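Local coordinates for ginlfy protein (Ginkgo biloba, PDB 4UDE) that probably acts as a DNA-binding transcription factor of the LEAFY family, this piece being its SAM oligomerization domain, at residues Leu14-Lys27 / Val59-Val73. Sequence-based numbering, arbitrary orientation.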
loop_
_atom_site.group_PDB
_atom_site.type_symbol
_atom_site.label_atom_id
_atom_site.label_comp_id
_atom_site.label_asym_id
_atom_site.label_seq_id
_atom_site.Cartn_x
_atom_site.Cartn_y
_atom_site.Cartn_z
ATOM N N LEU A 14 -7.344 3.101 0.128
ATOM C CA LEU A 14 -6.244 3.521 -0.741
ATOM C C LEU A 14 -6.069 2.595 -1.970
ATOM O O LEU A 14 -5.883 3.063 -3.096
ATOM C CB LEU A 14 -4.913 3.585 0.049
ATOM C CG LEU A 14 -3.616 3.910 -0.756
ATOM C CD1 LEU A 14 -3.634 5.323 -1.318
ATOM C CD2 LEU A 14 -2.393 3.706 0.087
ATOM N N PHE A 15 -6.099 1.290 -1.720
ATOM C CA PHE A 15 -5.820 0.267 -2.717
ATOM C C PHE A 15 -7.014 -0.252 -3.527
ATOM O O PHE A 15 -6.811 -1.069 -4.432
ATOM C CB PHE A 15 -5.005 -0.853 -2.067
ATOM C CG PHE A 15 -3.618 -0.408 -1.645
ATOM C CD1 PHE A 15 -2.709 0.072 -2.581
ATOM C CD2 PHE A 15 -3.204 -0.532 -0.327
ATOM C CE1 PHE A 15 -1.432 0.489 -2.191
ATOM C CE2 PHE A 15 -1.919 -0.137 0.062
ATOM C CZ PHE A 15 -1.039 0.363 -0.871
ATOM N N ARG A 16 -8.241 0.243 -3.227
ATOM C CA ARG A 16 -9.473 -0.152 -3.922
ATOM C C ARG A 16 -9.369 0.233 -5.407
ATOM O O ARG A 16 -9.037 1.375 -5.717
ATOM C CB ARG A 16 -10.713 0.503 -3.265
ATOM C CG ARG A 16 -12.021 -0.257 -3.538
ATOM C CD ARG A 16 -13.254 0.429 -2.940
ATOM N NE ARG A 16 -13.180 0.541 -1.476
ATOM C CZ ARG A 16 -13.453 -0.443 -0.622
ATOM N NH1 ARG A 16 -13.840 -1.632 -1.067
ATOM N NH2 ARG A 16 -13.332 -0.250 0.683
ATOM N N HIS A 17 -9.640 -0.709 -6.308
ATOM C CA HIS A 17 -9.556 -0.521 -7.783
ATOM C C HIS A 17 -8.111 -0.668 -8.286
ATOM O O HIS A 17 -7.855 -0.439 -9.465
ATOM C CB HIS A 17 -10.175 0.810 -8.308
ATOM C CG HIS A 17 -11.504 1.193 -7.721
ATOM N ND1 HIS A 17 -12.621 0.365 -7.834
ATOM C CD2 HIS A 17 -11.858 2.322 -7.058
ATOM C CE1 HIS A 17 -13.602 1.007 -7.219
ATOM N NE2 HIS A 17 -13.191 2.191 -6.735
ATOM N N TYR A 18 -7.183 -1.088 -7.400
ATOM C CA TYR A 18 -5.787 -1.299 -7.749
ATOM C C TYR A 18 -5.331 -2.745 -7.669
ATOM O O TYR A 18 -4.161 -3.019 -7.866
ATOM C CB TYR A 18 -4.877 -0.316 -7.002
ATOM C CG TYR A 18 -5.096 1.112 -7.462
ATOM C CD1 TYR A 18 -4.397 1.631 -8.550
ATOM C CD2 TYR A 18 -6.010 1.943 -6.814
ATOM C CE1 TYR A 18 -4.600 2.940 -8.984
ATOM C CE2 TYR A 18 -6.223 3.257 -7.239
ATOM C CZ TYR A 18 -5.516 3.749 -8.329
ATOM O OH TYR A 18 -5.709 5.036 -8.762
ATOM N N GLY A 19 -6.269 -3.666 -7.449
ATOM C CA GLY A 19 -6.007 -5.102 -7.420
ATOM C C GLY A 19 -5.191 -5.638 -6.262
ATOM O O GLY A 19 -4.656 -6.740 -6.358
ATOM N N VAL A 20 -5.117 -4.910 -5.141
ATOM C CA VAL A 20 -4.368 -5.406 -3.980
ATOM C C VAL A 20 -5.288 -6.337 -3.187
ATOM O O VAL A 20 -6.391 -5.944 -2.816
ATOM C CB VAL A 20 -3.753 -4.257 -3.149
ATOM C CG1 VAL A 20 -2.896 -4.804 -2.013
ATOM C CG2 VAL A 20 -2.918 -3.344 -4.050
ATOM N N ARG A 21 -4.883 -7.598 -3.042
ATOM C CA ARG A 21 -5.699 -8.610 -2.369
ATOM C C ARG A 21 -5.706 -8.476 -0.850
ATOM O O ARG A 21 -4.804 -7.869 -0.270
ATOM C CB ARG A 21 -5.352 -10.027 -2.860
ATOM C CG ARG A 21 -5.536 -10.153 -4.383
ATOM C CD ARG A 21 -5.143 -11.511 -4.930
ATOM N NE ARG A 21 -3.731 -11.833 -4.724
ATOM C CZ ARG A 21 -3.235 -13.065 -4.759
ATOM N NH1 ARG A 21 -4.028 -14.100 -4.999
ATOM N NH2 ARG A 21 -1.936 -13.269 -4.591
ATOM N N TYR A 22 -6.773 -9.004 -0.224
ATOM C CA TYR A 22 -7.058 -8.958 1.198
ATOM C C TYR A 22 -5.881 -9.339 2.092
ATOM O O TYR A 22 -5.577 -8.606 3.027
ATOM C CB TYR A 22 -8.311 -9.796 1.531
ATOM C CG TYR A 22 -8.736 -9.653 2.976
ATOM C CD1 TYR A 22 -9.252 -8.453 3.454
ATOM C CD2 TYR A 22 -8.573 -10.699 3.880
ATOM C CE1 TYR A 22 -9.622 -8.304 4.791
ATOM C CE2 TYR A 22 -8.949 -10.564 5.217
ATOM C CZ TYR A 22 -9.473 -9.363 5.669
ATOM O OH TYR A 22 -9.853 -9.203 6.986
ATOM N N MET A 23 -5.231 -10.471 1.801
ATOM C CA MET A 23 -4.079 -10.980 2.538
ATOM C C MET A 23 -2.818 -10.119 2.380
ATOM O O MET A 23 -1.953 -10.158 3.249
ATOM C CB MET A 23 -3.795 -12.431 2.146
ATOM C CG MET A 23 -4.669 -13.421 2.880
ATOM S SD MET A 23 -4.098 -15.111 2.564
ATOM C CE MET A 23 -3.047 -15.373 4.061
ATOM N N THR A 24 -2.688 -9.377 1.252
ATOM C CA THR A 24 -1.574 -8.443 1.064
ATOM C C THR A 24 -1.842 -7.251 2.011
ATOM O O THR A 24 -0.945 -6.867 2.748
ATOM C CB THR A 24 -1.454 -8.021 -0.404
ATOM O OG1 THR A 24 -1.264 -9.189 -1.230
ATOM C CG2 THR A 24 -0.335 -7.016 -0.624
ATOM N N LEU A 25 -3.091 -6.743 2.049
ATOM C CA LEU A 25 -3.510 -5.628 2.918
ATOM C C LEU A 25 -3.306 -5.961 4.381
ATOM O O LEU A 25 -2.755 -5.149 5.130
ATOM C CB LEU A 25 -4.980 -5.207 2.658
ATOM C CG LEU A 25 -5.271 -4.675 1.255
ATOM C CD1 LEU A 25 -6.763 -4.479 1.027
ATOM C CD2 LEU A 25 -4.504 -3.389 0.986
ATOM N N THR A 26 -3.738 -7.172 4.771
ATOM C CA THR A 26 -3.621 -7.745 6.112
ATOM C C THR A 26 -2.147 -7.756 6.537
ATOM O O THR A 26 -1.841 -7.343 7.651
ATOM C CB THR A 26 -4.293 -9.142 6.122
ATOM O OG1 THR A 26 -5.693 -8.960 6.320
ATOM C CG2 THR A 26 -3.770 -10.041 7.196
ATOM N N LYS A 27 -1.252 -8.216 5.657
ATOM C CA LYS A 27 0.156 -8.248 5.982
ATOM C C LYS A 27 0.750 -6.837 6.137
ATOM O O LYS A 27 1.519 -6.614 7.063
ATOM C CB LYS A 27 0.946 -9.101 4.969
ATOM C CG LYS A 27 2.397 -9.377 5.398
ATOM C CD LYS A 27 2.583 -10.025 6.772
ATOM C CE LYS A 27 2.130 -11.464 6.825
ATOM N NZ LYS A 27 2.282 -12.028 8.192
ATOM N N VAL A 59 4.530 -13.157 1.215
ATOM C CA VAL A 59 3.204 -12.887 0.681
ATOM C C VAL A 59 3.189 -13.235 -0.812
ATOM O O VAL A 59 4.173 -13.008 -1.514
ATOM C CB VAL A 59 2.568 -11.494 1.047
ATOM C CG1 VAL A 59 3.098 -10.953 2.364
ATOM C CG2 VAL A 59 2.742 -10.467 -0.047
ATOM N N ASP A 60 2.122 -13.869 -1.268
ATOM C CA ASP A 60 2.014 -14.186 -2.686
ATOM C C ASP A 60 1.431 -12.958 -3.401
ATOM O O ASP A 60 0.289 -12.557 -3.123
ATOM C CB ASP A 60 1.133 -15.425 -2.909
ATOM C CG ASP A 60 0.997 -15.826 -4.367
ATOM O OD1 ASP A 60 2.041 -15.885 -5.075
ATOM O OD2 ASP A 60 -0.144 -16.092 -4.800
ATOM N N LEU A 61 2.239 -12.322 -4.244
ATOM C CA LEU A 61 1.797 -11.149 -5.005
ATOM C C LEU A 61 1.657 -11.490 -6.477
ATOM O O LEU A 61 2.619 -11.957 -7.086
ATOM C CB LEU A 61 2.782 -9.972 -4.879
ATOM C CG LEU A 61 2.963 -9.344 -3.510
ATOM C CD1 LEU A 61 4.064 -8.300 -3.548
ATOM C CD2 LEU A 61 1.685 -8.730 -3.023
ATOM N N LEU A 62 0.478 -11.199 -7.064
ATOM C CA LEU A 62 0.248 -11.335 -8.509
ATOM C C LEU A 62 1.056 -10.213 -9.157
ATOM O O LEU A 62 1.452 -9.272 -8.456
ATOM C CB LEU A 62 -1.256 -11.195 -8.851
ATOM C CG LEU A 62 -2.226 -12.155 -8.140
ATOM C CD1 LEU A 62 -3.665 -11.804 -8.441
ATOM C CD2 LEU A 62 -1.971 -13.615 -8.511
ATOM N N VAL A 63 1.346 -10.318 -10.457
ATOM C CA VAL A 63 2.119 -9.299 -11.198
ATOM C C VAL A 63 1.420 -7.926 -11.158
ATOM O O VAL A 63 2.072 -6.932 -10.838
ATOM C CB VAL A 63 2.466 -9.767 -12.646
ATOM C CG1 VAL A 63 3.308 -8.735 -13.394
ATOM C CG2 VAL A 63 3.192 -11.107 -12.618
ATOM N N GLY A 64 0.104 -7.906 -11.424
ATOM C CA GLY A 64 -0.728 -6.696 -11.431
ATOM C C GLY A 64 -0.919 -6.049 -10.068
ATOM O O GLY A 64 -1.191 -4.845 -9.974
ATOM N N GLU A 65 -0.810 -6.862 -9.001
ATOM C CA GLU A 65 -0.850 -6.449 -7.589
ATOM C C GLU A 65 0.424 -5.615 -7.255
ATOM O O GLU A 65 0.321 -4.585 -6.580
ATOM C CB GLU A 65 -0.913 -7.715 -6.731
ATOM C CG GLU A 65 -1.245 -7.488 -5.287
ATOM C CD GLU A 65 -1.707 -8.723 -4.541
ATOM O OE1 GLU A 65 -1.424 -9.869 -4.967
ATOM O OE2 GLU A 65 -2.349 -8.520 -3.489
ATOM N N LYS A 66 1.609 -6.032 -7.771
ATOM C CA LYS A 66 2.874 -5.292 -7.582
ATOM C C LYS A 66 2.775 -3.921 -8.268
ATOM O O LYS A 66 3.134 -2.905 -7.671
ATOM C CB LYS A 66 4.093 -6.071 -8.142
ATOM C CG LYS A 66 4.473 -7.307 -7.316
ATOM C CD LYS A 66 5.715 -8.009 -7.847
ATOM C CE LYS A 66 6.005 -9.262 -7.057
ATOM N NZ LYS A 66 7.165 -10.014 -7.601
ATOM N N TYR A 67 2.261 -3.901 -9.514
ATOM C CA TYR A 67 2.026 -2.666 -10.261
ATOM C C TYR A 67 0.914 -1.811 -9.610
ATOM O O TYR A 67 1.032 -0.588 -9.590
ATOM C CB TYR A 67 1.708 -2.967 -11.744
ATOM C CG TYR A 67 2.945 -3.323 -12.532
ATOM C CD1 TYR A 67 3.859 -2.341 -12.916
ATOM C CD2 TYR A 67 3.234 -4.645 -12.848
ATOM C CE1 TYR A 67 5.028 -2.670 -13.601
ATOM C CE2 TYR A 67 4.393 -4.986 -13.546
ATOM C CZ TYR A 67 5.279 -3.991 -13.937
ATOM O OH TYR A 67 6.418 -4.319 -14.635
ATOM N N GLY A 68 -0.107 -2.470 -9.056
ATOM C CA GLY A 68 -1.239 -1.853 -8.350
ATOM C C GLY A 68 -0.877 -1.062 -7.105
ATOM O O GLY A 68 -1.430 0.018 -6.875
ATOM N N ILE A 69 0.049 -1.580 -6.276
ATOM C CA ILE A 69 0.494 -0.870 -5.052
ATOM C C ILE A 69 1.130 0.440 -5.445
ATOM O O ILE A 69 0.788 1.482 -4.885
ATOM C CB ILE A 69 1.436 -1.753 -4.148
ATOM C CG1 ILE A 69 0.677 -2.960 -3.534
ATOM C CG2 ILE A 69 2.186 -0.910 -3.053
ATOM C CD1 ILE A 69 1.557 -4.119 -3.083
ATOM N N LYS A 70 2.014 0.403 -6.453
ATOM C CA LYS A 70 2.718 1.601 -6.945
ATOM C C LYS A 70 1.769 2.603 -7.599
ATOM O O LYS A 70 1.906 3.796 -7.363
ATOM C CB LYS A 70 3.821 1.216 -7.942
ATOM C CG LYS A 70 4.890 0.261 -7.403
ATOM C CD LYS A 70 6.052 0.982 -6.693
ATOM C CE LYS A 70 6.891 1.871 -7.593
ATOM N NZ LYS A 70 7.450 1.143 -8.775
ATOM N N SER A 71 0.827 2.128 -8.427
ATOM C CA SER A 71 -0.151 2.983 -9.119
ATOM C C SER A 71 -1.086 3.676 -8.137
ATOM O O SER A 71 -1.406 4.854 -8.334
ATOM C CB SER A 71 -0.963 2.161 -10.118
ATOM O OG SER A 71 -0.210 1.931 -11.298
ATOM N N ALA A 72 -1.512 2.947 -7.070
ATOM C CA ALA A 72 -2.404 3.487 -6.045
ATOM C C ALA A 72 -1.712 4.618 -5.287
ATOM O O ALA A 72 -2.329 5.657 -5.084
ATOM C CB ALA A 72 -2.842 2.385 -5.082
ATOM N N VAL A 73 -0.409 4.454 -4.957
ATOM C CA VAL A 73 0.381 5.493 -4.263
ATOM C C VAL A 73 0.635 6.698 -5.207
ATOM O O VAL A 73 0.431 7.835 -4.792
ATOM C CB VAL A 73 1.669 4.924 -3.603
ATOM C CG1 VAL A 73 2.516 6.035 -2.959
ATOM C CG2 VAL A 73 1.316 3.867 -2.560
HETATM O O HOH W 1 -5.113 5.753 -4.912
HETATM O O HOH W 2 -2.534 -16.608 -5.708
HETATM O O HOH W 3 -1.553 -11.915 -1.120
#
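Glu65, in the first turn of helix 63-83, puts its carboxylate against Arg21 and Thr24 at the start of helix 22-30. Glu65 OE2 takes the backbone N-H of Arg21, the N-cap residue, at 2.7 Å, and the hydroxyl of Thr24, whose OG1 lies 2.6 Å away; the two donors come from opposite faces of the carboxylate plane. Glu65 OE1 accepts from Arg21 NE at 3.0 Å in a salt bridge and, through its anti lone pair, from Leu62 N, at the N-cap of helix 63-83. CG anti to the backbone N (chi1 -168°) and an extended chain carry the carboxylate across. Arg21 NH2 bonds weakly to Asp60 O and makes a long salt bridge to Asp60 OD2, completing an Arg21-Asp60-Glu65 network, while Leu62 CG covers one guanidinium face. One water joins Arg21 NH1 to Asp60 OD2, another Thr24 OG1 to Asp60 O. Farther along, Ala72 CA sits over the Tyr18 ring, 3.6 Å from its centroid, a CH-pi contact. With an alanine at Glu65, Arg21 N, Thr24 OG1 and Leu62 N would probably each lose an acceptor, and the guanidinium one carboxylate partner. Four donors should stabilise the buried carboxylate's charge, fastening two helix starts of this SAM domain together.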